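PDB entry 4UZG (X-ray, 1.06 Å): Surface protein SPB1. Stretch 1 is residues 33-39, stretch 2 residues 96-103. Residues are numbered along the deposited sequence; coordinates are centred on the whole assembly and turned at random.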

ATOM      1  N   GLU A  33       9.066 -25.391  28.450  1.00 23.55           N
ATOM      2  CA  GLU A  33       7.697 -25.027  28.789  1.00 20.82           C
ATOM      3  C   GLU A  33       6.711 -25.499  27.731  1.00 15.19           C
ATOM      4  O   GLU A  33       6.927 -25.330  26.532  1.00 15.65           O
ATOM      5  N   LYS A  34       5.622 -26.079  28.194  1.00 12.60           N
ATOM      6  CA  LYS A  34       4.513 -26.415  27.329  1.00 10.98           C
ATOM      7  C   LYS A  34       3.966 -25.137  26.690  1.00 10.32           C
ATOM      8  O   LYS A  34       3.752 -24.134  27.391  1.00 11.22           O
ATOM      9  N   VAL A  35       3.740 -25.169  25.373  1.00  8.92           N
ATOM     10  CA  VAL A  35       3.098 -24.056  24.688  1.00  8.66           C
ATOM     11  C   VAL A  35       1.592 -24.257  24.711  1.00  8.68           C
ATOM     12  O   VAL A  35       1.063 -25.230  24.159  1.00 10.36           O
ATOM     13  N   TYR A  36       0.902 -23.302  25.320  1.00  8.40           N
ATOM     14  CA  TYR A  36      -0.558 -23.353  25.402  1.00  8.43           C
ATOM     15  C   TYR A  36      -1.243 -22.293  24.521  1.00  8.03           C
ATOM     16  O   TYR A  36      -2.465 -22.343  24.364  1.00  8.67           O
ATOM     17  N   GLN A  37      -0.483 -21.371  23.925  1.00  7.59           N
ATOM     18  CA  GLN A  37      -1.044 -20.425  22.967  1.00  7.95           C
ATOM     19  C   GLN A  37       0.054 -19.812  22.139  1.00  7.11           C
ATOM     20  O   GLN A  37       1.205 -19.784  22.565  1.00  7.46           O
ATOM     21  N   TYR A  38      -0.332 -19.295  20.976  1.00  6.44           N
ATOM     22  CA  TYR A  38       0.490 -18.350  20.222  1.00  7.05           C
ATOM     23  C   TYR A  38      -0.282 -17.046  20.114  1.00  6.58           C
ATOM     24  O   TYR A  38      -1.483 -17.054  19.848  1.00  8.13           O
ATOM     25  N   VAL A  39       0.419 -15.937  20.292  1.00  6.91           N
ATOM     26  CA  VAL A  39      -0.185 -14.604  20.244  1.00  6.99           C
ATOM     27  C   VAL A  39       0.426 -13.819  19.092  1.00  6.76           C
ATOM     28  O   VAL A  39       1.652 -13.632  19.034  1.00  7.44           O
ATOM     29  N   PRO A  96      -5.340 -20.620  20.892  1.00  7.73           N
ATOM     30  CA  PRO A  96      -5.090 -21.629  21.928  1.00  8.47           C
ATOM     31  C   PRO A  96      -4.452 -22.870  21.292  1.00  7.47           C
ATOM     32  O   PRO A  96      -4.818 -23.276  20.189  1.00  8.28           O
ATOM     33  N   TRP A  97      -3.517 -23.467  22.017  1.00  7.67           N
ATOM     34  CA  TRP A  97      -2.665 -24.518  21.467  1.00  7.52           C
ATOM     35  C   TRP A  97      -2.830 -25.838  22.212  1.00  8.44           C
ATOM     36  O   TRP A  97      -2.410 -26.890  21.722  1.00  8.85           O
ATOM     37  N   ALA A  98      -3.427 -25.783  23.399  1.00  9.02           N
ATOM     38  CA  ALA A  98      -3.618 -26.973  24.220  1.00 10.33           C
ATOM     39  C   ALA A  98      -4.809 -26.715  25.120  1.00 11.60           C
ATOM     40  O   ALA A  98      -5.168 -25.563  25.378  1.00 12.65           O
ATOM     41  N   ALA A  99      -5.403 -27.788  25.641  1.00 12.85           N
ATOM     42  CA  ALA A  99      -6.593 -27.673  26.472  1.00 15.54           C
ATOM     43  C   ALA A  99      -6.302 -27.053  27.831  1.00 16.65           C
ATOM     44  O   ALA A  99      -7.201 -26.482  28.442  1.00 19.26           O
ATOM     45  N   THR A 100      -5.075 -27.209  28.325  1.00 16.78           N
ATOM     46  CA  THR A 100      -4.653 -26.641  29.619  1.00 18.17           C
ATOM     47  C   THR A 100      -3.227 -26.100  29.508  1.00 18.08           C
ATOM     48  O   THR A 100      -2.522 -26.415  28.548  1.00 17.62           O
ATOM     49  N   ASN A 101      -2.784 -25.319  30.496  1.00 20.29           N
ATOM     50  CA  ASN A 101      -1.488 -24.623  30.384  1.00 23.86           C
ATOM     51  C   ASN A 101      -0.247 -25.347  30.905  1.00 26.71           C
ATOM     52  O   ASN A 101       0.877 -24.946  30.585  1.00 27.83           O
ATOM     53  N   THR A 102      -0.447 -26.396  31.689  1.00 28.67           N
ATOM     54  CA  THR A 102       0.661 -27.141  32.272  1.00 30.70           C
ATOM     55  C   THR A 102       0.586 -28.592  31.818  1.00 30.65           C
ATOM     56  O   THR A 102      -0.476 -29.053  31.406  1.00 29.47           O
ATOM     57  N   PRO A 103       1.721 -29.307  31.858  1.00 33.71           N
ATOM     58  CA  PRO A 103       1.745 -30.690  31.365  1.00 35.23           C
ATOM     59  C   PRO A 103       0.766 -31.597  32.097  1.00 35.77           C
ATOM     60  O   PRO A 103       0.845 -31.615  33.321  1.00 36.38           O
TER

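The two stretches, 59 or more residues apart wherever they touch, meet in a mixed contact burying 553 Å² in all: an extended lysine capturing loop oxygens at one end, an edge-to-face aromatic pair at the other, and a short antiparallel backbone pairing between. Lys-34 points toward stretch 2 and is the most heavily covered residue of the contact. Its chi1 to chi4 are all t, so the chain is fully stretched and carries its ammonium group into the loop formed by Thr-100 to Thr-102. There NZ donates hydrogen bonds to Thr-102 O at 2.9 Å and to Thr-100 O at 3.0 Å, with a weak third bond from NZ to Thr-100 OG1 at 3.3 Å; the p rotamer of Thr-100 leaves its hydroxyl within reach although its CA-to-CB bond points away. Two backbone carbonyls and a hydroxyl thus serve the buried ammonium group, which has a further partner elsewhere in the structure; neither stretch supplies a carboxylate to it. The methylenes pack on the way: Lys-34 CE lies 3.6 Å from Ala-98 CB, which points toward stretch 1, and Lys-34 CD sits 4.3 Å from Pro-103 CD. Water 1 ties the same residue to the loop through its backbone, donating to Lys-34 O and to Asn-101 O, each 2.8 Å from the water oxygen, and so bridging two carbonyls that could not bond to each other directly.

Tyr-36, with chi1 p and chi2 83°, leaves its backbone sideways and lays one ring face against Asn-101. Asn-101 CB stands 4.0 Å from the ring centroid and 25° off the normal, a CH-pi contact; with chi1 m, the side chain also brings OD1 to 3.3 Å from Tyr-36 CG. The carbonyl of Tyr-36 supplies the backbone link: Trp-97 N donates to Tyr-36 O at 2.8 Å with an N-H...O angle of 153°. One residue further along, Gln-37 and Pro-96 form an antiparallel, non-hydrogen-bonded pair, their CA atoms 4.3 Å apart. Their side chains project to the same face of the sheet; Gln-37 is p at chi1 and t at chi2, and its NE2 is hydrogen-bonded elsewhere in the structure.

Trp-97 points toward stretch 1 with chi1 at -149°, between the standard wells, and chi2 at -114°. Its indole receives the edge of Tyr-38: the phenol ring and the six-membered ring of the indole have centroids 4.8 Å apart and planes at 81°, with Tyr-38 CE2 3.6 Å from Trp-97 CE2. Tyr-38 (chi1 m) starts sideways, but the end of its side chain comes nearer stretch 2. Val-35, chi1 t, adds its CG1 4.0 Å from Trp-97 CD1. At the indole edge, Val-35 O lies 3.6 Å from Trp-97 CD1; this carbonyl is buried by the contact and has no hydrogen-bond partner in the model.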

ATOM      1  CB  GLU A  33       7.562 -23.519  28.939  1.00 25.09           C
ATOM      2  CG  GLU A  33       8.193 -22.971  30.203  1.00 30.70           C
ATOM      3  CD  GLU A  33       7.966 -21.478  30.343  1.00 35.95           C
ATOM      4  OE1 GLU A  33       7.343 -20.893  29.425  1.00 37.87           O
ATOM      5  OE2 GLU A  33       8.404 -20.897  31.362  1.00 38.38           O
ATOM      6  CB  LYS A  34       3.436 -27.064  28.190  1.00 11.77           C
ATOM      7  CG  LYS A  34       2.127 -27.268  27.530  1.00 12.95           C
ATOM      8  CD  LYS A  34       1.188 -28.040  28.415  1.00 14.79           C
ATOM      9  CE  LYS A  34      -0.124 -28.299  27.729  1.00 14.45           C
ATOM     10  NZ  LYS A  34      -1.085 -29.047  28.580  1.00 15.68           N
ATOM     11  CB  VAL A  35       3.580 -23.918  23.240  1.00  9.99           C
ATOM     12  CG1 VAL A  35       2.832 -22.777  22.551  1.00 10.28           C
ATOM     13  CG2 VAL A  35       5.085 -23.670  23.212  1.00 10.96           C
ATOM     14  CB  TYR A  36      -1.050 -23.266  26.858  1.00  9.91           C
ATOM     15  CG  TYR A  36      -0.583 -22.025  27.564  1.00 10.16           C
ATOM     16  CD1 TYR A  36      -1.262 -20.831  27.415  1.00 10.50           C
ATOM     17  CD2 TYR A  36       0.571 -22.035  28.342  1.00 11.47           C
ATOM     18  CE1 TYR A  36      -0.828 -19.689  28.059  1.00 12.46           C
ATOM     19  CE2 TYR A  36       1.009 -20.896  28.997  1.00 12.47           C
ATOM     20  CZ  TYR A  36       0.314 -19.723  28.819  1.00 12.75           C
ATOM     21  OH  TYR A  36       0.708 -18.552  29.432  1.00 15.81           O
ATOM     22  CB  GLN A  37      -1.823 -19.316  23.684  1.00  8.03           C
ATOM     23  CG  GLN A  37      -0.958 -18.423  24.546  1.00  8.15           C
ATOM     24  CD  GLN A  37      -1.751 -17.403  25.332  1.00  8.82           C
ATOM     25  OE1 GLN A  37      -2.945 -17.580  25.577  1.00 10.82           O
ATOM     26  NE2 GLN A  37      -1.085 -16.349  25.755  1.00  9.48           N
ATOM     27  CB  TYR A  38       0.866 -18.885  18.813  1.00  6.97           C
ATOM     28  CG  TYR A  38       1.949 -19.913  18.881  1.00  6.55           C
ATOM     29  CD1 TYR A  38       3.284 -19.545  18.905  1.00  7.00           C
ATOM     30  CD2 TYR A  38       1.639 -21.262  18.974  1.00  7.29           C
ATOM     31  CE1 TYR A  38       4.280 -20.500  19.038  1.00  7.51           C
ATOM     32  CE2 TYR A  38       2.630 -22.217  19.087  1.00  7.58           C
ATOM     33  CZ  TYR A  38       3.948 -21.841  19.156  1.00  7.56           C
ATOM     34  OH  TYR A  38       4.952 -22.774  19.304  1.00  9.31           O
ATOM     35  CB  VAL A  39       0.055 -13.851  21.554  1.00  7.96           C
ATOM     36  CG1 VAL A  39      -0.639 -12.499  21.500  1.00  9.54           C
ATOM     37  CG2 VAL A  39      -0.416 -14.664  22.767  1.00  9.14           C
ATOM     38  CB  PRO A  96      -6.487 -21.908  22.508  1.00 10.67           C
ATOM     39  CG  PRO A  96      -7.422 -21.563  21.432  1.00 11.84           C
ATOM     40  CD  PRO A  96      -6.781 -20.392  20.699  1.00  9.37           C
ATOM     41  CB  TRP A  97      -1.196 -24.060  21.526  1.00  7.78           C
ATOM     42  CG  TRP A  97      -0.343 -24.607  20.431  1.00  6.99           C
ATOM     43  CD1 TRP A  97       0.695 -25.481  20.558  1.00  7.48           C
ATOM     44  CD2 TRP A  97      -0.439 -24.296  19.036  1.00  6.64           C
ATOM     45  NE1 TRP A  97       1.244 -25.735  19.336  1.00  7.99           N
ATOM     46  CE2 TRP A  97       0.567 -25.028  18.386  1.00  7.41           C
ATOM     47  CE3 TRP A  97      -1.262 -23.458  18.291  1.00  7.32           C
ATOM     48  CZ2 TRP A  97       0.769 -24.951  17.008  1.00  8.66           C
ATOM     49  CZ3 TRP A  97      -1.071 -23.391  16.919  1.00  7.88           C
ATOM     50  CH2 TRP A  97      -0.062 -24.126  16.297  1.00  9.10           C
ATOM     51  CB  ALA A  98      -2.355 -27.285  25.061  1.00 11.01           C
ATOM     52  CB  ALA A  99      -7.259 -29.038  26.658  1.00 17.26           C
ATOM     53  CB  THR A 100      -4.673 -27.679  30.752  1.00 19.63           C
ATOM     54  OG1 THR A 100      -3.705 -28.701  30.491  1.00 20.24           O
ATOM     55  CG2 THR A 100      -6.049 -28.296  30.901  1.00 20.12           C
ATOM     56  CB  ASN A 101      -1.541 -23.264  31.061  1.00 26.14           C
ATOM     57  CG  ASN A 101      -2.690 -22.431  30.581  1.00 28.71           C
ATOM     58  OD1 ASN A 101      -3.223 -22.662  29.502  1.00 29.53           O
ATOM     59  ND2 ASN A 101      -3.116 -21.476  31.406  1.00 31.76           N
ATOM     60  CB  THR A 102       0.616 -27.078  33.799  1.00 32.85           C
ATOM     61  OG1 THR A 102      -0.670 -27.519  34.245  1.00 33.06           O
ATOM     62  CG2 THR A 102       0.855 -25.648  34.267  1.00 34.34           C
ATOM     63  CB  PRO A 103       3.185 -31.134  31.635  1.00 35.11           C
ATOM     64  CG  PRO A 103       3.970 -29.873  31.632  1.00 35.17           C
ATOM     65  CD  PRO A 103       3.065 -28.841  32.240  1.00 34.48           C
TER
HETATM   66  O   HOH W   1       3.312 -23.755  30.084  1.00 21.16           O